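Glutathione transferase lambda1 (Populus trichocarpa, PDB 4PQH) binds glutathione and, as a monomeric Lambda-class member of the GST superfamily, probably transfers it to electrophilic substrates during detoxification. Local coordinates at residues Q40-C48 with V211-H219; T126-F137 with Y175-L186. One frame throughout, in Å; residues are numbered along the deposited sequence.

Interaction 1 (Q40-C48 with V211-H219); sequences QRVWITRNC and VEAYNQTRH. Unlike the reference sequence in segment 211-219: Val211 (reference Ile), His219 (reference Arg).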
# COMPACT_ATOMS: atom_id res chain seq x y z
N GLN A 40 1.58 -3.90 1.97
CA GLN A 40 0.29 -3.48 2.51
C GLN A 40 -0.57 -2.81 1.45
O GLN A 40 -1.78 -3.01 1.44
CB GLN A 40 0.48 -2.55 3.70
CG GLN A 40 -0.78 -2.37 4.54
CD GLN A 40 -0.62 -1.31 5.61
OE1 GLN A 40 0.46 -0.73 5.77
NE2 GLN A 40 -1.69 -1.06 6.36
N ARG A 41 0.04 -2.04 0.55
CA ARG A 41 -0.71 -1.45 -0.57
C ARG A 41 -1.52 -2.50 -1.30
O ARG A 41 -2.70 -2.29 -1.62
CB ARG A 41 0.25 -0.84 -1.59
CG ARG A 41 0.91 0.46 -1.17
CD ARG A 41 1.85 0.93 -2.27
NE ARG A 41 2.31 2.31 -2.09
CZ ARG A 41 3.42 2.81 -2.62
NH1 ARG A 41 4.23 2.04 -3.35
NH2 ARG A 41 3.73 4.08 -2.41
N VAL A 42 -0.90 -3.64 -1.56
CA VAL A 42 -1.51 -4.67 -2.38
C VAL A 42 -2.53 -5.47 -1.57
O VAL A 42 -3.60 -5.84 -2.07
CB VAL A 42 -0.43 -5.60 -3.00
CG1 VAL A 42 -1.05 -6.47 -4.07
CG2 VAL A 42 0.69 -4.77 -3.61
N TRP A 43 -2.20 -5.70 -0.31
CA TRP A 43 -3.11 -6.35 0.62
C TRP A 43 -4.41 -5.53 0.77
O TRP A 43 -5.52 -6.08 0.75
CB TRP A 43 -2.38 -6.52 1.95
CG TRP A 43 -3.12 -7.22 3.04
CD1 TRP A 43 -4.36 -7.80 2.98
CD2 TRP A 43 -2.65 -7.41 4.38
NE1 TRP A 43 -4.67 -8.35 4.21
CE2 TRP A 43 -3.64 -8.12 5.08
CE3 TRP A 43 -1.47 -7.06 5.04
CZ2 TRP A 43 -3.49 -8.47 6.42
CZ3 TRP A 43 -1.32 -7.40 6.38
CH2 TRP A 43 -2.33 -8.10 7.05
N ILE A 44 -4.27 -4.21 0.92
CA ILE A 44 -5.44 -3.33 0.99
C ILE A 44 -6.27 -3.45 -0.28
O ILE A 44 -7.50 -3.51 -0.22
CB ILE A 44 -5.05 -1.85 1.20
CG1 ILE A 44 -4.35 -1.64 2.54
CG2 ILE A 44 -6.30 -0.97 1.12
CD1 ILE A 44 -3.52 -0.37 2.58
N THR A 45 -5.62 -3.47 -1.43
CA THR A 45 -6.34 -3.58 -2.71
C THR A 45 -7.16 -4.86 -2.77
O THR A 45 -8.35 -4.83 -3.10
CB THR A 45 -5.37 -3.47 -3.90
OG1 THR A 45 -4.69 -2.21 -3.82
CG2 THR A 45 -6.15 -3.52 -5.22
N ARG A 46 -6.55 -5.98 -2.43
CA ARG A 46 -7.23 -7.26 -2.30
C ARG A 46 -8.48 -7.15 -1.43
O ARG A 46 -9.57 -7.54 -1.84
CB ARG A 46 -6.26 -8.29 -1.72
CG ARG A 46 -6.88 -9.56 -1.13
CD ARG A 46 -5.79 -10.29 -0.33
NE ARG A 46 -6.15 -11.61 0.19
CZ ARG A 46 -6.54 -11.84 1.44
NH1 ARG A 46 -6.68 -10.84 2.30
NH2 ARG A 46 -6.81 -13.08 1.83
N ASN A 47 -8.33 -6.59 -0.23
CA ASN A 47 -9.45 -6.52 0.69
C ASN A 47 -10.55 -5.60 0.20
O ASN A 47 -11.73 -5.92 0.31
CB ASN A 47 -9.00 -6.04 2.06
CG ASN A 47 -8.15 -7.06 2.79
OD1 ASN A 47 -7.82 -8.13 2.27
ND2 ASN A 47 -7.79 -6.73 4.02
N CYS A 48 -10.17 -4.45 -0.35
CA CYS A 48 -11.15 -3.47 -0.81
C CYS A 48 -11.99 -4.01 -1.95
O CYS A 48 -13.12 -3.58 -2.17
CB CYS A 48 -10.46 -2.18 -1.24
SG CYS A 48 -9.82 -1.21 0.11
N VAL A 211 -12.50 2.82 6.67
CA VAL A 211 -12.51 1.78 5.66
C VAL A 211 -12.01 0.48 6.28
O VAL A 211 -10.81 0.31 6.51
CB VAL A 211 -11.64 2.16 4.45
CG1 VAL A 211 -11.62 1.02 3.43
CG2 VAL A 211 -12.12 3.46 3.81
N GLU A 212 -12.94 -0.43 6.55
CA GLU A 212 -12.63 -1.65 7.26
C GLU A 212 -11.62 -2.53 6.52
O GLU A 212 -10.76 -3.16 7.13
CB GLU A 212 -13.93 -2.42 7.56
CG GLU A 212 -13.75 -3.56 8.53
CD GLU A 212 -13.14 -3.12 9.85
OE1 GLU A 212 -13.31 -1.94 10.24
OE2 GLU A 212 -12.49 -3.95 10.51
N ALA A 213 -11.72 -2.55 5.19
CA ALA A 213 -10.80 -3.34 4.37
C ALA A 213 -9.36 -2.89 4.58
O ALA A 213 -8.43 -3.70 4.53
CB ALA A 213 -11.16 -3.22 2.91
N TYR A 214 -9.18 -1.58 4.81
CA TYR A 214 -7.87 -1.03 5.10
C TYR A 214 -7.46 -1.34 6.54
O TYR A 214 -6.35 -1.79 6.80
CB TYR A 214 -7.84 0.47 4.84
CG TYR A 214 -6.74 1.17 5.61
CD1 TYR A 214 -5.40 0.92 5.33
CD2 TYR A 214 -7.03 2.07 6.62
CE1 TYR A 214 -4.39 1.56 6.03
CE2 TYR A 214 -6.03 2.71 7.32
CZ TYR A 214 -4.72 2.45 7.03
OH TYR A 214 -3.72 3.07 7.74
N ASN A 215 -8.37 -1.09 7.48
CA ASN A 215 -8.09 -1.37 8.89
C ASN A 215 -7.63 -2.80 9.14
O ASN A 215 -6.78 -3.05 10.01
CB ASN A 215 -9.32 -1.09 9.75
CG ASN A 215 -9.69 0.38 9.77
OD1 ASN A 215 -8.84 1.25 9.63
ND2 ASN A 215 -10.98 0.65 9.93
N GLN A 216 -8.19 -3.73 8.38
CA GLN A 216 -7.85 -5.14 8.55
C GLN A 216 -6.41 -5.46 8.15
O GLN A 216 -5.90 -6.51 8.52
CB GLN A 216 -8.82 -6.02 7.77
CG GLN A 216 -10.17 -6.13 8.43
CD GLN A 216 -11.23 -6.55 7.44
OE1 GLN A 216 -10.94 -6.75 6.27
NE2 GLN A 216 -12.47 -6.67 7.92
N THR A 217 -5.77 -4.57 7.39
CA THR A 217 -4.38 -4.82 6.99
C THR A 217 -3.44 -4.32 8.07
O THR A 217 -2.21 -4.42 7.93
CB THR A 217 -4.01 -4.16 5.65
OG1 THR A 217 -4.04 -2.73 5.79
CG2 THR A 217 -4.96 -4.58 4.57
N ARG A 218 -4.01 -3.78 9.13
CA ARG A 218 -3.25 -3.45 10.32
C ARG A 218 -3.33 -4.62 11.30
O ARG A 218 -2.69 -4.60 12.35
CB ARG A 218 -3.76 -2.15 10.96
CG ARG A 218 -3.59 -0.92 10.07
CD ARG A 218 -4.30 0.31 10.64
NE ARG A 218 -3.44 1.12 11.50
CZ ARG A 218 -3.48 2.45 11.55
NH1 ARG A 218 -4.35 3.12 10.80
NH2 ARG A 218 -2.67 3.12 12.36
N HIS A 219 -4.11 -5.64 10.93
CA HIS A 219 -4.26 -6.86 11.74
C HIS A 219 -3.01 -7.72 11.64
O HIS A 219 -2.17 -7.51 10.76
CB HIS A 219 -5.45 -7.71 11.29
CG HIS A 219 -6.79 -7.12 11.60
ND1 HIS A 219 -7.97 -7.83 11.48
CD2 HIS A 219 -7.15 -5.88 12.03
CE1 HIS A 219 -8.99 -7.06 11.81
NE2 HIS A 219 -8.52 -5.87 12.15
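Thr217 is the bump of this contact, and the hollow that takes it is walled by Gln40, Trp43, Ile44 and Asn47, all on one side of the helix in 40-48. Its methyl CG2 rests on the Trp43 indole, 3.5 Å from the centroid of the five-membered ring and only 7° off the normal, a CH-pi contact over the face. With Trp43 CG anti to the backbone N (chi1 -178°), the indole lies back against the 216-219 turn, and its CZ3 comes 3.5 Å from Thr217 O. With a serine in place of Trp43, the Thr217 methyl would probably lose its aromatic floor and a gap would open under the turn. One helical turn on, a second, smaller fit forms: Ala213 CB sits beside Asn47 CB and 3.7 Å from Cys48 SG. Across the hollow, Ile44 CD1 meets the edge of the Tyr214 ring at CD1, 3.6 Å away, the two side chains running alongside each other.

Two amides pin this relief. Gln40 NE2 gives a nearly straight bond (171°) to Thr217 OG1 at 2.9 Å, and that hydroxyl in turn donates to Tyr214 O, 2.7 Å from Thr217 OG1; one threonine thus serves a contact twice, by methyl and by hydroxyl. Asn47 ND2 bonds to Ala213 O at 3.1 Å, on a lone pair in the carbonyl plane. Gln40 OE1 accepts from Arg181 and NE2 also donates to Glu180, which Tyr214 OH reaches too. Apolar fit fills the hollow, and two amide bonds, to Thr217 OG1 and Ala213 O, probably fix the turn's position along a helix of the glutathione-binding domain.

Interaction 2 (T126-F137 with Y175-L186); sequences TGSFSKANNSTF and YAPFIERFQPAL
The Phe182 ring is covered on both faces: Asn133 CB lies over its centre, 3.6 Å from the centroid, and Phe178 O stands toward the rim of the opposite face. Ser130 OG and Phe129 CE2 come in at its edge. The Asn133 amide continues the stack, its plane only 15° from the ring, and the approach is tight, with Asn133 CG 3.2 Å from Phe182 CD2. Phe129 is likewise flanked. Over one face is Asn133 ND2; toward the other points the edge of Tyr175 in a T-shaped pair, centroids 5.3 Å apart and planes at 71°. Phe137 closes the far end, meeting Phe182 CD1 in its own ring plane and touching Ala185 CB with CE1 at 3.5 Å.

These side chains mesh knobs-into-holes between two near-parallel helices, whose axes approach to 11.2 Å at a crossing angle of 20°. Phe129 drops among Tyr175, Phe178, Ile179 and Phe182; Phe182 answers among Phe129, Ser130, Asn133 and Phe137. Phe148 of helix 144-154 carries the aromatic cluster beyond the pair, edge-to-face with Phe129.

Asn133 turns its amide back on its own helix: with CG anti to the carbonyl carbon, ND2 bonds to Phe129 O at 2.9 Å, illustrating how an asparagine can lie flat on a ring once its N-H is satisfied. Asn133 OD1, buried 3.5 Å from Leu186 CD1, has no polar partner in the model, a probable energetic cost. Between the two segments the chemistry is packing, supplemented at one end by Tyr175 OH bonding to Leu122 O, one turn before 126-137, which ties helix 170-190 to helix 113-137.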
# COMPACT_ATOMS: atom_id res chain seq x y z
N THR A 126 4.97 9.65 -5.21
CA THR A 126 5.17 8.75 -4.06
C THR A 126 6.62 8.61 -3.61
O THR A 126 6.89 8.59 -2.42
CB THR A 126 4.57 7.33 -4.28
OG1 THR A 126 5.16 6.73 -5.44
CG2 THR A 126 3.05 7.39 -4.42
N GLY A 127 7.55 8.52 -4.57
CA GLY A 127 8.96 8.45 -4.24
C GLY A 127 9.44 9.67 -3.48
O GLY A 127 10.13 9.54 -2.46
N SER A 128 9.09 10.85 -3.97
CA SER A 128 9.46 12.11 -3.34
C SER A 128 8.86 12.20 -1.95
O SER A 128 9.49 12.71 -1.02
CB SER A 128 9.00 13.30 -4.17
OG SER A 128 9.51 13.23 -5.50
N PHE A 129 7.62 11.73 -1.82
CA PHE A 129 6.94 11.77 -0.54
C PHE A 129 7.70 10.95 0.52
O PHE A 129 7.94 11.42 1.63
CB PHE A 129 5.51 11.24 -0.70
CG PHE A 129 4.70 11.29 0.56
CD1 PHE A 129 4.31 12.51 1.10
CD2 PHE A 129 4.35 10.12 1.21
CE1 PHE A 129 3.55 12.56 2.27
CE2 PHE A 129 3.59 10.16 2.37
CZ PHE A 129 3.19 11.38 2.90
N SER A 130 8.06 9.72 0.16
CA SER A 130 8.85 8.88 1.05
C SER A 130 10.22 9.49 1.35
O SER A 130 10.67 9.51 2.50
CB SER A 130 9.02 7.48 0.45
OG SER A 130 7.94 6.65 0.80
N LYS A 131 10.87 9.99 0.31
CA LYS A 131 12.20 10.56 0.46
C LYS A 131 12.18 11.76 1.42
O LYS A 131 13.02 11.87 2.29
CB LYS A 131 12.77 10.95 -0.90
CG LYS A 131 14.20 11.44 -0.86
CD LYS A 131 14.82 11.41 -2.24
CE LYS A 131 16.20 12.00 -2.20
NZ LYS A 131 17.01 11.72 -3.42
N ALA A 132 11.17 12.62 1.28
CA ALA A 132 11.03 13.79 2.14
C ALA A 132 10.87 13.39 3.61
O ALA A 132 11.49 13.98 4.51
CB ALA A 132 9.85 14.63 1.69
N ASN A 133 10.03 12.39 3.85
CA ASN A 133 9.81 11.94 5.21
C ASN A 133 11.05 11.27 5.80
O ASN A 133 11.44 11.56 6.92
CB ASN A 133 8.59 11.04 5.28
CG ASN A 133 7.31 11.83 5.34
OD1 ASN A 133 6.88 12.21 6.42
ND2 ASN A 133 6.73 12.12 4.19
N ASN A 134 11.66 10.39 5.02
CA ASN A 134 12.89 9.74 5.46
C ASN A 134 14.03 10.72 5.73
O ASN A 134 14.77 10.55 6.69
CB ASN A 134 13.27 8.63 4.49
CG ASN A 134 12.38 7.42 4.63
OD1 ASN A 134 12.08 6.99 5.74
ND2 ASN A 134 11.92 6.89 3.50
N SER A 135 14.14 11.74 4.88
CA SER A 135 15.11 12.81 5.09
C SER A 135 14.90 13.46 6.45
O SER A 135 15.85 13.77 7.16
CB SER A 135 14.98 13.87 3.99
OG SER A 135 15.89 14.94 4.20
N THR A 136 13.64 13.64 6.83
CA THR A 136 13.30 14.26 8.10
C THR A 136 13.67 13.37 9.27
O THR A 136 14.31 13.82 10.22
CB THR A 136 11.81 14.61 8.14
OG1 THR A 136 11.52 15.54 7.10
CG2 THR A 136 11.44 15.22 9.49
N PHE A 137 13.30 12.09 9.19
CA PHE A 137 13.63 11.14 10.25
C PHE A 137 15.13 11.03 10.46
O PHE A 137 15.60 10.86 11.58
CB PHE A 137 13.05 9.76 9.95
CG PHE A 137 11.56 9.73 9.90
CD1 PHE A 137 10.82 10.30 10.91
CD2 PHE A 137 10.91 9.14 8.84
CE1 PHE A 137 9.44 10.28 10.87
CE2 PHE A 137 9.53 9.12 8.79
CZ PHE A 137 8.80 9.69 9.81
N TYR A 175 -0.96 5.61 -0.78
CA TYR A 175 -0.43 6.45 0.29
C TYR A 175 -0.71 5.96 1.70
O TYR A 175 0.06 6.25 2.61
CB TYR A 175 -0.90 7.89 0.12
CG TYR A 175 -0.13 8.66 -0.92
CD1 TYR A 175 1.02 9.33 -0.57
CD2 TYR A 175 -0.52 8.67 -2.26
CE1 TYR A 175 1.75 10.02 -1.50
CE2 TYR A 175 0.20 9.36 -3.21
CZ TYR A 175 1.35 10.03 -2.82
OH TYR A 175 2.10 10.73 -3.74
N ALA A 176 -1.81 5.23 1.89
CA ALA A 176 -2.23 4.83 3.24
C ALA A 176 -1.15 4.15 4.10
O ALA A 176 -0.97 4.54 5.25
CB ALA A 176 -3.53 4.01 3.22
N PRO A 177 -0.40 3.17 3.56
CA PRO A 177 0.61 2.53 4.43
C PRO A 177 1.74 3.47 4.85
O PRO A 177 2.31 3.31 5.93
CB PRO A 177 1.18 1.43 3.53
CG PRO A 177 0.03 1.10 2.59
CD PRO A 177 -0.50 2.47 2.27
N PHE A 178 2.05 4.44 4.01
CA PHE A 178 3.11 5.37 4.32
C PHE A 178 2.68 6.47 5.28
O PHE A 178 3.40 6.77 6.23
CB PHE A 178 3.74 5.86 3.02
CG PHE A 178 4.43 4.76 2.29
CD1 PHE A 178 5.73 4.41 2.63
CD2 PHE A 178 3.77 4.02 1.33
CE1 PHE A 178 6.36 3.37 2.00
CE2 PHE A 178 4.40 2.97 0.70
CZ PHE A 178 5.71 2.65 1.03
N ILE A 179 1.49 7.02 5.09
CA ILE A 179 0.97 7.98 6.05
C ILE A 179 0.75 7.30 7.42
O ILE A 179 1.02 7.89 8.47
CB ILE A 179 -0.29 8.69 5.51
CG1 ILE A 179 0.12 9.54 4.29
CG2 ILE A 179 -0.94 9.53 6.59
CD1 ILE A 179 -1.04 10.25 3.61
N GLU A 180 0.31 6.04 7.39
CA GLU A 180 0.12 5.25 8.60
C GLU A 180 1.39 5.17 9.44
O GLU A 180 1.34 5.18 10.66
CB GLU A 180 -0.34 3.84 8.22
CG GLU A 180 -0.41 2.84 9.35
CD GLU A 180 -0.81 1.45 8.88
OE1 GLU A 180 -1.71 1.35 8.02
OE2 GLU A 180 -0.23 0.46 9.36
N ARG A 181 2.54 5.08 8.77
CA ARG A 181 3.81 4.97 9.46
C ARG A 181 4.41 6.34 9.78
O ARG A 181 4.93 6.55 10.88
CB ARG A 181 4.79 4.13 8.64
CG ARG A 181 4.45 2.65 8.67
CD ARG A 181 4.95 1.94 7.42
NE ARG A 181 4.72 0.50 7.50
CZ ARG A 181 3.55 -0.09 7.30
NH1 ARG A 181 2.48 0.64 7.00
NH2 ARG A 181 3.44 -1.41 7.39
N PHE A 182 4.32 7.28 8.84
CA PHE A 182 4.95 8.58 9.02
C PHE A 182 4.26 9.41 10.09
O PHE A 182 4.92 10.16 10.82
CB PHE A 182 5.01 9.38 7.72
CG PHE A 182 5.80 8.72 6.61
CD1 PHE A 182 6.76 7.75 6.89
CD2 PHE A 182 5.59 9.08 5.29
CE1 PHE A 182 7.49 7.15 5.85
CE2 PHE A 182 6.31 8.50 4.27
CZ PHE A 182 7.26 7.53 4.54
N GLN A 183 2.94 9.30 10.18
CA GLN A 183 2.20 10.12 11.14
C GLN A 183 2.66 9.92 12.60
O GLN A 183 3.07 10.89 13.24
CB GLN A 183 0.69 9.95 11.00
CG GLN A 183 -0.08 10.79 12.02
CD GLN A 183 -1.58 10.75 11.82
OE1 GLN A 183 -2.13 9.83 11.22
NE2 GLN A 183 -2.25 11.77 12.33
N PRO A 184 2.61 8.68 13.12
CA PRO A 184 3.03 8.52 14.52
C PRO A 184 4.53 8.75 14.70
O PRO A 184 4.94 9.21 15.76
CB PRO A 184 2.67 7.06 14.83
CG PRO A 184 2.62 6.38 13.51
CD PRO A 184 2.10 7.42 12.56
N ALA A 185 5.33 8.45 13.68
CA ALA A 185 6.77 8.63 13.83
C ALA A 185 7.15 10.11 13.89
O ALA A 185 8.00 10.51 14.68
CB ALA A 185 7.52 7.93 12.71
N LEU A 186 6.50 10.94 13.09
CA LEU A 186 6.75 12.37 13.16
C LEU A 186 6.30 12.93 14.51
O LEU A 186 6.93 13.82 15.07
CB LEU A 186 6.04 13.10 12.02
CG LEU A 186 6.73 12.94 10.66
CD1 LEU A 186 5.78 13.37 9.54
CD2 LEU A 186 8.04 13.73 10.61

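Along the chain the segments come in the order 40-48, 126-137, 175-186, 211-219, so interaction 2 falls within the span that interaction 1 closes. Their centres lie 18 Å apart, yet they touch through helix 170-190, where the bonds to Glu180 and Arg181 are joined by packing of Arg41 NH2 on Phe178 CE2 at 3.4 Å. Interaction 2 pairs two helices inside the all-helical domain, whereas interaction 1 sets the C-terminal turn against helix 37-48 of the thioredoxin-like domain. Helix 170-190 thus joins the aromatic interior to the domain interface; Phe178 brings it to about 7 Å (side chain to side chain) from Cys36, which binds glutathione covalently, and about 6 Å from Ser92, which also binds it.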